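Local coordinates for protein Cas13d (uncultured Ruminococcus sp, PDB 6IV9) that binds a CRISPR RNA as its guide and, through two HEPN domains, processes that RNA to maturity and cleaves target RNA, at residues A[500-505]-A[516-521]; A[87-92]-A[133-138]. The protein carries 2 engineered substitutions. One frame throughout, in Å; residues are numbered along the deposited sequence.

Interaction 1 of 2, residues A[500-505]-A[516-521]; sequences KMIYML and DLLTTL. With nucleotides of chain B.
Ile502 carries the whole of the close contact between the helical segments 500-505 and 516-521, and it does so with apolar atoms alone. Its chi1 of -60° sends CG2 anti to the backbone N, which places this methyl against both Leu518 and Leu521. Ile502 CG2 comes to 3.9 Å from Leu518 CD1, where the two side chains slide past each other in opposite directions. With Leu521 the approach is instead tip to tip, Ile502 CD1 standing 4.0 Å from Leu521 CD1.

Hydrogen bonding belongs to the individual helices. Thr520 OG1 donates over 2.8 Å to Asp516 O, which also takes the ordinary helical bond from Thr520 N; the two donors come from opposite faces of the carbonyl plane.

A third kind of contact links this packing to the guide RNA. Thr519 OG1 is hydrogen-bonded to Asn515 O, one turn back, while Thr519 CB touches C33 of chain B, 3.4 Å from the base oxygen O2. Thr519 CG2 faces both sugars, 3.6 Å from U34 O4' and 3.6 Å from C33 O2', both of chain B. A glycine here, having neither branch, would probably open a gap beside these two nucleotides and leave their riboses less firmly seated.

The pair illustrates how consecutive helices, 497-505 and 511-535, can pack through a few aliphatic ends. Helix 267-291 covers Met501 and Leu505, helix 312-330 meets Met504, helix 168-197 lies along Leu517 and Leu521, and helix 556-570 touches Leu518 and Thr519.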
loop_
_atom_site.group_PDB
_atom_site.type_symbol
_atom_site.label_atom_id
_atom_site.label_comp_id
_atom_site.label_asym_id
_atom_site.label_seq_id
_atom_site.Cartn_x
_atom_site.Cartn_y
_atom_site.Cartn_z
ATOM N N LYS A 500 2.466 3.134 -16.700
ATOM C CA LYS A 500 3.510 2.103 -16.906
ATOM C C LYS A 500 4.605 2.267 -15.845
ATOM O O LYS A 500 5.177 1.292 -15.445
ATOM C CB LYS A 500 3.966 2.103 -18.368
ATOM C CG LYS A 500 2.892 1.657 -19.342
ATOM C CD LYS A 500 3.348 1.563 -20.780
ATOM C CE LYS A 500 3.142 2.823 -21.579
ATOM N NZ LYS A 500 3.057 2.547 -23.027
ATOM N N MET A 501 4.894 3.504 -15.462
ATOM C CA MET A 501 5.919 3.763 -14.432
ATOM C C MET A 501 5.440 3.169 -13.110
ATOM O O MET A 501 6.228 2.578 -12.430
ATOM C CB MET A 501 6.150 5.257 -14.254
ATOM C CG MET A 501 7.157 5.568 -13.215
ATOM S SD MET A 501 7.578 7.302 -13.212
ATOM C CE MET A 501 6.078 8.034 -12.590
ATOM N N ILE A 502 4.165 3.350 -12.791
ATOM C CA ILE A 502 3.595 2.758 -11.548
ATOM C C ILE A 502 3.665 1.232 -11.641
ATOM O O ILE A 502 4.048 0.613 -10.684
ATOM C CB ILE A 502 2.173 3.272 -11.273
ATOM C CG1 ILE A 502 2.165 4.792 -11.115
ATOM C CG2 ILE A 502 1.586 2.563 -10.074
ATOM C CD1 ILE A 502 3.065 5.316 -10.046
ATOM N N TYR A 503 3.389 0.667 -12.807
ATOM C CA TYR A 503 3.474 -0.802 -12.947
ATOM C C TYR A 503 4.909 -1.254 -12.665
ATOM O O TYR A 503 5.101 -2.240 -12.026
ATOM C CB TYR A 503 3.064 -1.294 -14.334
ATOM C CG TYR A 503 3.339 -2.762 -14.494
ATOM C CD1 TYR A 503 2.501 -3.699 -13.933
ATOM C CD2 TYR A 503 4.478 -3.220 -15.120
ATOM C CE1 TYR A 503 2.757 -5.050 -14.018
ATOM C CE2 TYR A 503 4.753 -4.570 -15.218
ATOM C CZ TYR A 503 3.894 -5.490 -14.657
ATOM O OH TYR A 503 4.144 -6.818 -14.717
ATOM N N MET A 504 5.885 -0.489 -13.130
ATOM C CA MET A 504 7.315 -0.827 -12.946
ATOM C C MET A 504 7.644 -0.873 -11.448
ATOM O O MET A 504 8.253 -1.805 -11.030
ATOM C CB MET A 504 8.199 0.210 -13.639
ATOM C CG MET A 504 9.667 -0.054 -13.484
ATOM S SD MET A 504 10.358 0.621 -11.977
ATOM C CE MET A 504 10.294 2.361 -12.366
ATOM N N LEU A 505 7.099 0.054 -10.669
ATOM C CA LEU A 505 7.329 0.154 -9.208
ATOM C C LEU A 505 6.865 -1.127 -8.511
ATOM O O LEU A 505 7.467 -1.516 -7.562
ATOM C CB LEU A 505 6.494 1.314 -8.681
ATOM C CG LEU A 505 7.232 2.595 -8.315
ATOM C CD1 LEU A 505 8.562 2.742 -9.010
ATOM C CD2 LEU A 505 6.347 3.804 -8.508
ATOM N N ASP A 516 -2.099 -1.437 -1.325
ATOM C CA ASP A 516 -2.133 -0.153 -0.596
ATOM C C ASP A 516 -1.757 1.010 -1.520
ATOM O O ASP A 516 -2.496 1.960 -1.572
ATOM C CB ASP A 516 -1.149 -0.211 0.563
ATOM C CG ASP A 516 -1.162 1.041 1.408
ATOM O OD1 ASP A 516 -2.232 1.486 1.737
ATOM O OD2 ASP A 516 -0.100 1.520 1.735
ATOM N N LEU A 517 -0.648 0.904 -2.239
ATOM C CA LEU A 517 -0.250 2.020 -3.125
ATOM C C LEU A 517 -1.273 2.232 -4.247
ATOM O O LEU A 517 -1.699 3.332 -4.448
ATOM C CB LEU A 517 1.102 1.671 -3.745
ATOM C CG LEU A 517 1.562 2.637 -4.827
ATOM C CD1 LEU A 517 1.812 4.010 -4.254
ATOM C CD2 LEU A 517 2.798 2.141 -5.535
ATOM N N LEU A 518 -1.634 1.172 -4.951
ATOM C CA LEU A 518 -2.557 1.326 -6.098
ATOM C C LEU A 518 -3.946 1.795 -5.667
ATOM O O LEU A 518 -4.449 2.697 -6.272
ATOM C CB LEU A 518 -2.616 0.029 -6.894
ATOM C CG LEU A 518 -1.551 -0.083 -7.982
ATOM C CD1 LEU A 518 -1.781 0.947 -9.060
ATOM C CD2 LEU A 518 -0.169 0.099 -7.408
ATOM N N THR A 519 -4.527 1.204 -4.635
ATOM C CA THR A 519 -5.882 1.672 -4.257
ATOM C C THR A 519 -5.825 3.146 -3.852
ATOM O O THR A 519 -6.712 3.862 -4.182
ATOM C CB THR A 519 -6.521 0.791 -3.185
ATOM O OG1 THR A 519 -5.745 0.867 -1.998
ATOM C CG2 THR A 519 -6.704 -0.630 -3.652
ATOM N N THR A 520 -4.782 3.552 -3.144
ATOM C CA THR A 520 -4.661 4.979 -2.758
ATOM C C THR A 520 -4.528 5.860 -4.008
ATOM O O THR A 520 -5.286 6.798 -4.116
ATOM C CB THR A 520 -3.457 5.209 -1.838
ATOM O OG1 THR A 520 -3.546 4.410 -0.667
ATOM C CG2 THR A 520 -3.310 6.654 -1.426
ATOM N N LEU A 521 -3.644 5.500 -4.936
ATOM C CA LEU A 521 -3.477 6.324 -6.161
ATOM C C LEU A 521 -4.795 6.362 -6.937
ATOM O O LEU A 521 -5.178 7.412 -7.348
ATOM C CB LEU A 521 -2.376 5.743 -7.050
ATOM C CG LEU A 521 -0.949 5.829 -6.522
ATOM C CD1 LEU A 521 0.023 5.222 -7.510
ATOM C CD2 LEU A 521 -0.568 7.260 -6.237
ATOM P P U B 34 -9.835 -5.183 -3.846
ATOM O OP1 U B 34 -9.022 -6.102 -4.688
ATOM O OP2 U B 34 -10.837 -5.687 -2.933
ATOM O "O5'" U B 34 -8.842 -4.286 -3.027
ATOM C "C5'" U B 34 -8.428 -4.638 -1.699
ATOM C "C4'" U B 34 -7.639 -3.500 -1.116
ATOM O "O4'" U B 34 -8.441 -2.314 -0.933
ATOM C "C3'" U B 34 -7.045 -3.760 0.261
ATOM O "O3'" U B 34 -5.855 -4.535 0.052
ATOM C "C2'" U B 34 -6.767 -2.338 0.724
ATOM O "O2'" U B 34 -5.577 -1.854 0.118
ATOM C "C1'" U B 34 -8.023 -1.626 0.221
ATOM N N1 U B 34 -9.138 -1.654 1.186
ATOM C C2 U B 34 -8.986 -0.834 2.279
ATOM O O2 U B 34 -7.995 -0.151 2.453
ATOM N N3 U B 34 -10.015 -0.866 3.167
ATOM C C4 U B 34 -11.163 -1.613 3.083
ATOM O O4 U B 34 -12.021 -1.470 3.934
ATOM C C5 U B 34 -11.270 -2.420 1.907
ATOM C C6 U B 34 -10.257 -2.433 1.030
ATOM P P C B 33 -15.253 -4.214 -3.037
ATOM O OP1 C B 33 -15.474 -5.458 -3.806
ATOM O OP2 C B 33 -15.200 -4.187 -1.556
ATOM O "O5'" C B 33 -13.871 -3.571 -3.509
ATOM C "C5'" C B 33 -13.571 -3.409 -4.905
ATOM C "C4'" C B 33 -12.328 -2.617 -5.105
ATOM O "O4'" C B 33 -12.575 -1.238 -4.740
ATOM C "C3'" C B 33 -11.137 -3.000 -4.243
ATOM O "O3'" C B 33 -10.448 -4.103 -4.797
ATOM C "C2'" C B 33 -10.313 -1.736 -4.300
ATOM O "O2'" C B 33 -9.676 -1.543 -5.552
ATOM C "C1'" C B 33 -11.408 -0.689 -4.148
ATOM N N1 C B 33 -11.667 -0.347 -2.729
ATOM C C2 C B 33 -10.812 0.582 -2.131
ATOM O O2 C B 33 -9.856 1.023 -2.789
ATOM N N3 C B 33 -11.024 0.937 -0.848
ATOM C C4 C B 33 -12.016 0.375 -0.151
ATOM N N4 C B 33 -12.218 0.794 1.091
ATOM C C5 C B 33 -12.925 -0.544 -0.745
ATOM C C6 C B 33 -12.727 -0.858 -2.033
#

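Interaction 2 of 2, residues A[87-92]-A[133-138]; sequences VDNNDY and NPTHRS. With MG (magnesium ion), chain C; nucleotides of chain B.
The methyl of Thr135 meets the amide of Asn89, and from Thr135 CB two branches part to different tasks. CG2 lies 3.9 Å from Asn89 OD1, a van der Waals contact with a polar group, with the amide carbon close behind; Asn89 ND2 is engaged by Glu67 O. With chi1 at 65°, OG1 lies between the backbone N and the carbonyl carbon and donates to Asn133 OD1 at 2.8 Å. Asn133 OD1 also accepts from Thr135 N, closing an Asx turn, and both donors approach from one face of the amide plane. OG1 further accepts from a water, 3.0 Å away, that is held by Asn133 ND2 and reaches Asn89 weakly.

Beyond this turn, Arg137 O and Glu140 O bind a magnesium ion whose other four ligands are waters. His136 NE2 gives a hydrogen bond of 2.8 Å, at the ring edge, to U7 OP1 of chain B, and Ser138 N gives a nearly straight one (177°) to G6 OP1 of chain B.

Chemically, the join is largely mediated by water and light contact, whereas the loop 133-138 is shaped by its own bonds, and His136 and Ser138 donate N-H groups to RNA phosphates.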
loop_
_atom_site.group_PDB
_atom_site.type_symbol
_atom_site.label_atom_id
_atom_site.label_comp_id
_atom_site.label_asym_id
_atom_site.label_seq_id
_atom_site.Cartn_x
_atom_site.Cartn_y
_atom_site.Cartn_z
ATOM N N VAL A 87 -27.089 27.445 -4.524
ATOM C CA VAL A 87 -27.728 28.284 -3.477
ATOM C C VAL A 87 -26.992 29.616 -3.393
ATOM O O VAL A 87 -25.784 29.612 -3.464
ATOM C CB VAL A 87 -27.728 27.574 -2.112
ATOM C CG1 VAL A 87 -28.326 28.425 -1.016
ATOM C CG2 VAL A 87 -28.394 26.222 -2.171
ATOM N N ASP A 88 -27.736 30.707 -3.276
ATOM C CA ASP A 88 -27.110 32.041 -3.157
ATOM C C ASP A 88 -26.808 32.283 -1.682
ATOM O O ASP A 88 -27.703 32.145 -0.892
ATOM C CB ASP A 88 -27.996 33.155 -3.711
ATOM C CG ASP A 88 -27.319 34.500 -3.608
ATOM O OD1 ASP A 88 -27.365 35.097 -2.541
ATOM O OD2 ASP A 88 -26.710 34.895 -4.579
ATOM N N ASN A 89 -25.567 32.617 -1.360
ATOM C CA ASN A 89 -25.154 32.831 0.046
ATOM C C ASN A 89 -25.876 34.021 0.677
ATOM O O ASN A 89 -26.031 33.995 1.871
ATOM C CB ASN A 89 -23.641 32.991 0.181
ATOM C CG ASN A 89 -22.903 31.722 -0.160
ATOM O OD1 ASN A 89 -23.469 30.653 -0.073
ATOM N ND2 ASN A 89 -21.657 31.843 -0.566
ATOM N N ASN A 90 -26.081 35.083 -0.087
ATOM C CA ASN A 90 -26.735 36.319 0.414
ATOM C C ASN A 90 -28.250 36.214 0.614
ATOM O O ASN A 90 -28.709 36.638 1.657
ATOM C CB ASN A 90 -26.235 37.525 -0.368
ATOM C CG ASN A 90 -24.723 37.565 -0.326
ATOM O OD1 ASN A 90 -24.136 37.538 0.741
ATOM N ND2 ASN A 90 -24.088 37.575 -1.477
ATOM N N ASP A 91 -28.999 35.702 -0.353
ATOM C CA ASP A 91 -30.473 35.695 -0.162
ATOM C C ASP A 91 -31.057 34.298 0.063
ATOM O O ASP A 91 -32.265 34.209 0.173
ATOM C CB ASP A 91 -31.170 36.465 -1.276
ATOM C CG ASP A 91 -30.991 35.871 -2.653
ATOM O OD1 ASP A 91 -30.618 34.709 -2.750
ATOM O OD2 ASP A 91 -31.239 36.586 -3.616
ATOM N N TYR A 92 -30.233 33.260 -0.037
ATOM C CA TYR A 92 -30.631 31.847 0.201
ATOM C C TYR A 92 -31.532 31.296 -0.899
ATOM O O TYR A 92 -32.087 30.243 -0.708
ATOM C CB TYR A 92 -31.174 31.642 1.609
ATOM C CG TYR A 92 -30.266 32.244 2.637
ATOM C CD1 TYR A 92 -28.995 31.742 2.830
ATOM C CD2 TYR A 92 -30.643 33.356 3.352
ATOM C CE1 TYR A 92 -28.129 32.318 3.736
ATOM C CE2 TYR A 92 -29.789 33.943 4.260
ATOM C CZ TYR A 92 -28.529 33.424 4.454
ATOM O OH TYR A 92 -27.700 34.003 5.355
ATOM N N ASN A 133 -24.958 25.063 7.662
ATOM C CA ASN A 133 -24.631 25.791 6.424
ATOM C C ASN A 133 -23.120 25.998 6.560
ATOM O O ASN A 133 -22.711 26.608 7.512
ATOM C CB ASN A 133 -25.403 27.102 6.370
ATOM C CG ASN A 133 -25.038 27.969 5.195
ATOM O OD1 ASN A 133 -23.954 27.864 4.669
ATOM N ND2 ASN A 133 -25.943 28.836 4.798
ATOM N N PRO A 134 -22.278 25.532 5.627
ATOM C CA PRO A 134 -20.827 25.610 5.772
ATOM C C PRO A 134 -20.241 27.026 5.809
ATOM O O PRO A 134 -19.154 27.177 6.225
ATOM C CB PRO A 134 -20.261 24.802 4.606
ATOM C CG PRO A 134 -21.374 24.722 3.625
ATOM C CD PRO A 134 -22.659 24.897 4.400
ATOM N N THR A 135 -21.015 28.016 5.381
ATOM C CA THR A 135 -20.542 29.418 5.376
ATOM C C THR A 135 -20.704 30.052 6.763
ATOM O O THR A 135 -20.245 31.155 6.942
ATOM C CB THR A 135 -21.284 30.242 4.325
ATOM O OG1 THR A 135 -22.652 30.308 4.691
ATOM C CG2 THR A 135 -21.163 29.682 2.933
ATOM N N HIS A 136 -21.326 29.354 7.701
ATOM C CA HIS A 136 -21.585 29.926 9.044
ATOM C C HIS A 136 -20.504 29.502 10.036
ATOM O O HIS A 136 -20.553 28.381 10.520
ATOM C CB HIS A 136 -22.962 29.474 9.512
ATOM C CG HIS A 136 -23.334 29.986 10.855
ATOM N ND1 HIS A 136 -23.553 31.296 11.091
ATOM C CD2 HIS A 136 -23.542 29.360 12.020
ATOM C CE1 HIS A 136 -23.859 31.464 12.349
ATOM N NE2 HIS A 136 -23.861 30.304 12.931
ATOM N N ARG A 137 -19.539 30.384 10.284
ATOM C CA ARG A 137 -18.436 30.130 11.241
ATOM C C ARG A 137 -18.100 31.421 11.996
ATOM O O ARG A 137 -17.846 32.416 11.357
ATOM C CB ARG A 137 -17.219 29.572 10.504
ATOM C CG ARG A 137 -17.525 28.363 9.642
ATOM C CD ARG A 137 -16.348 27.837 8.858
ATOM N NE ARG A 137 -15.555 28.863 8.237
ATOM C CZ ARG A 137 -15.866 29.498 7.125
ATOM N NH1 ARG A 137 -16.951 29.177 6.455
ATOM N NH2 ARG A 137 -15.066 30.429 6.661
ATOM N N SER A 138 -18.061 31.360 13.316
ATOM C CA SER A 138 -17.785 32.570 14.124
ATOM C C SER A 138 -16.325 32.992 13.999
ATOM O O SER A 138 -15.471 32.142 13.893
ATOM C CB SER A 138 -18.159 32.368 15.547
ATOM O OG SER A 138 -17.203 31.562 16.161
HETATM MG MG MG C . -18.346 33.955 9.626
ATOM P P G B 6 -18.366 27.376 14.957
ATOM O OP1 G B 6 -18.521 28.813 14.764
ATOM O OP2 G B 6 -18.060 26.859 16.253
ATOM O "O5'" G B 6 -19.699 26.615 14.599
ATOM C "C5'" G B 6 -20.472 26.942 13.439
ATOM C "C4'" G B 6 -21.732 26.124 13.389
ATOM O "O4'" G B 6 -21.397 24.707 13.322
ATOM C "C3'" G B 6 -22.643 26.218 14.634
ATOM O "O3'" G B 6 -23.511 27.332 14.540
ATOM C "C2'" G B 6 -23.437 24.928 14.538
ATOM O "O2'" G B 6 -24.453 25.006 13.543
ATOM C "C1'" G B 6 -22.336 23.959 14.103
ATOM N N9 G B 6 -21.613 23.328 15.201
ATOM C C8 G B 6 -20.403 23.687 15.732
ATOM N N7 G B 6 -20.008 22.892 16.683
ATOM C C5 G B 6 -21.026 21.959 16.792
ATOM C C6 G B 6 -21.185 20.880 17.687
ATOM O O6 G B 6 -20.397 20.463 18.523
ATOM N N1 G B 6 -22.399 20.234 17.495
ATOM C C2 G B 6 -23.372 20.639 16.638
ATOM N N2 G B 6 -24.488 19.905 16.626
ATOM N N3 G B 6 -23.231 21.630 15.776
ATOM C C4 G B 6 -22.035 22.234 15.904
ATOM P P U B 7 -23.947 28.104 15.885
ATOM O OP1 U B 7 -24.652 29.324 15.447
ATOM O OP2 U B 7 -22.844 28.170 16.755
ATOM O "O5'" U B 7 -24.823 27.051 16.648
ATOM C "C5'" U B 7 -26.051 26.708 16.073
ATOM C "C4'" U B 7 -26.687 25.590 16.838
ATOM O "O4'" U B 7 -25.888 24.412 16.684
ATOM C "C3'" U B 7 -26.825 25.740 18.339
ATOM O "O3'" U B 7 -27.958 26.515 18.667
ATOM C "C2'" U B 7 -27.058 24.297 18.734
ATOM O "O2'" U B 7 -28.323 23.821 18.318
ATOM C "C1'" U B 7 -26.028 23.615 17.845
ATOM N N1 U B 7 -24.718 23.541 18.480
ATOM C C2 U B 7 -24.534 22.496 19.336
ATOM O O2 U B 7 -25.417 21.690 19.592
ATOM N N3 U B 7 -23.298 22.438 19.905
ATOM C C4 U B 7 -22.238 23.291 19.694
ATOM O O4 U B 7 -21.183 23.092 20.288
ATOM C C5 U B 7 -22.523 24.391 18.826
ATOM C C6 U B 7 -23.741 24.497 18.295
HETATM O O HOH W 1 -24.958 30.842 2.895
HETATM O O HOH W 2 -17.843 32.310 7.902
HETATM O O HOH W 3 -20.519 33.227 9.872
HETATM O O HOH W 4 -19.105 35.570 7.959
HETATM O O HOH W 5 -18.141 35.736 11.276
#

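In the fold
Interaction 2 comes first along the chain and lies near its periphery, its centre about 39 Å from the centre of the chain, whereas interaction 1 is buried, its centre about 9 Å from that point. Their centres are about 40 Å apart and their nearest atoms about 25 Å, and they share no helix or strand. Interaction 2 brings the turn that follows strand 81-88, from a four-stranded antiparallel sheet, against the loop that follows strand 129-132 of a separate three-stranded one; interaction 1 belongs to the helical bulk. What unites them is chain B: residues 133-138 meet G6 and U7, and residues 516-521 meet C33 and U34, consistent with one guide RNA held at distant points by different parts of the protein.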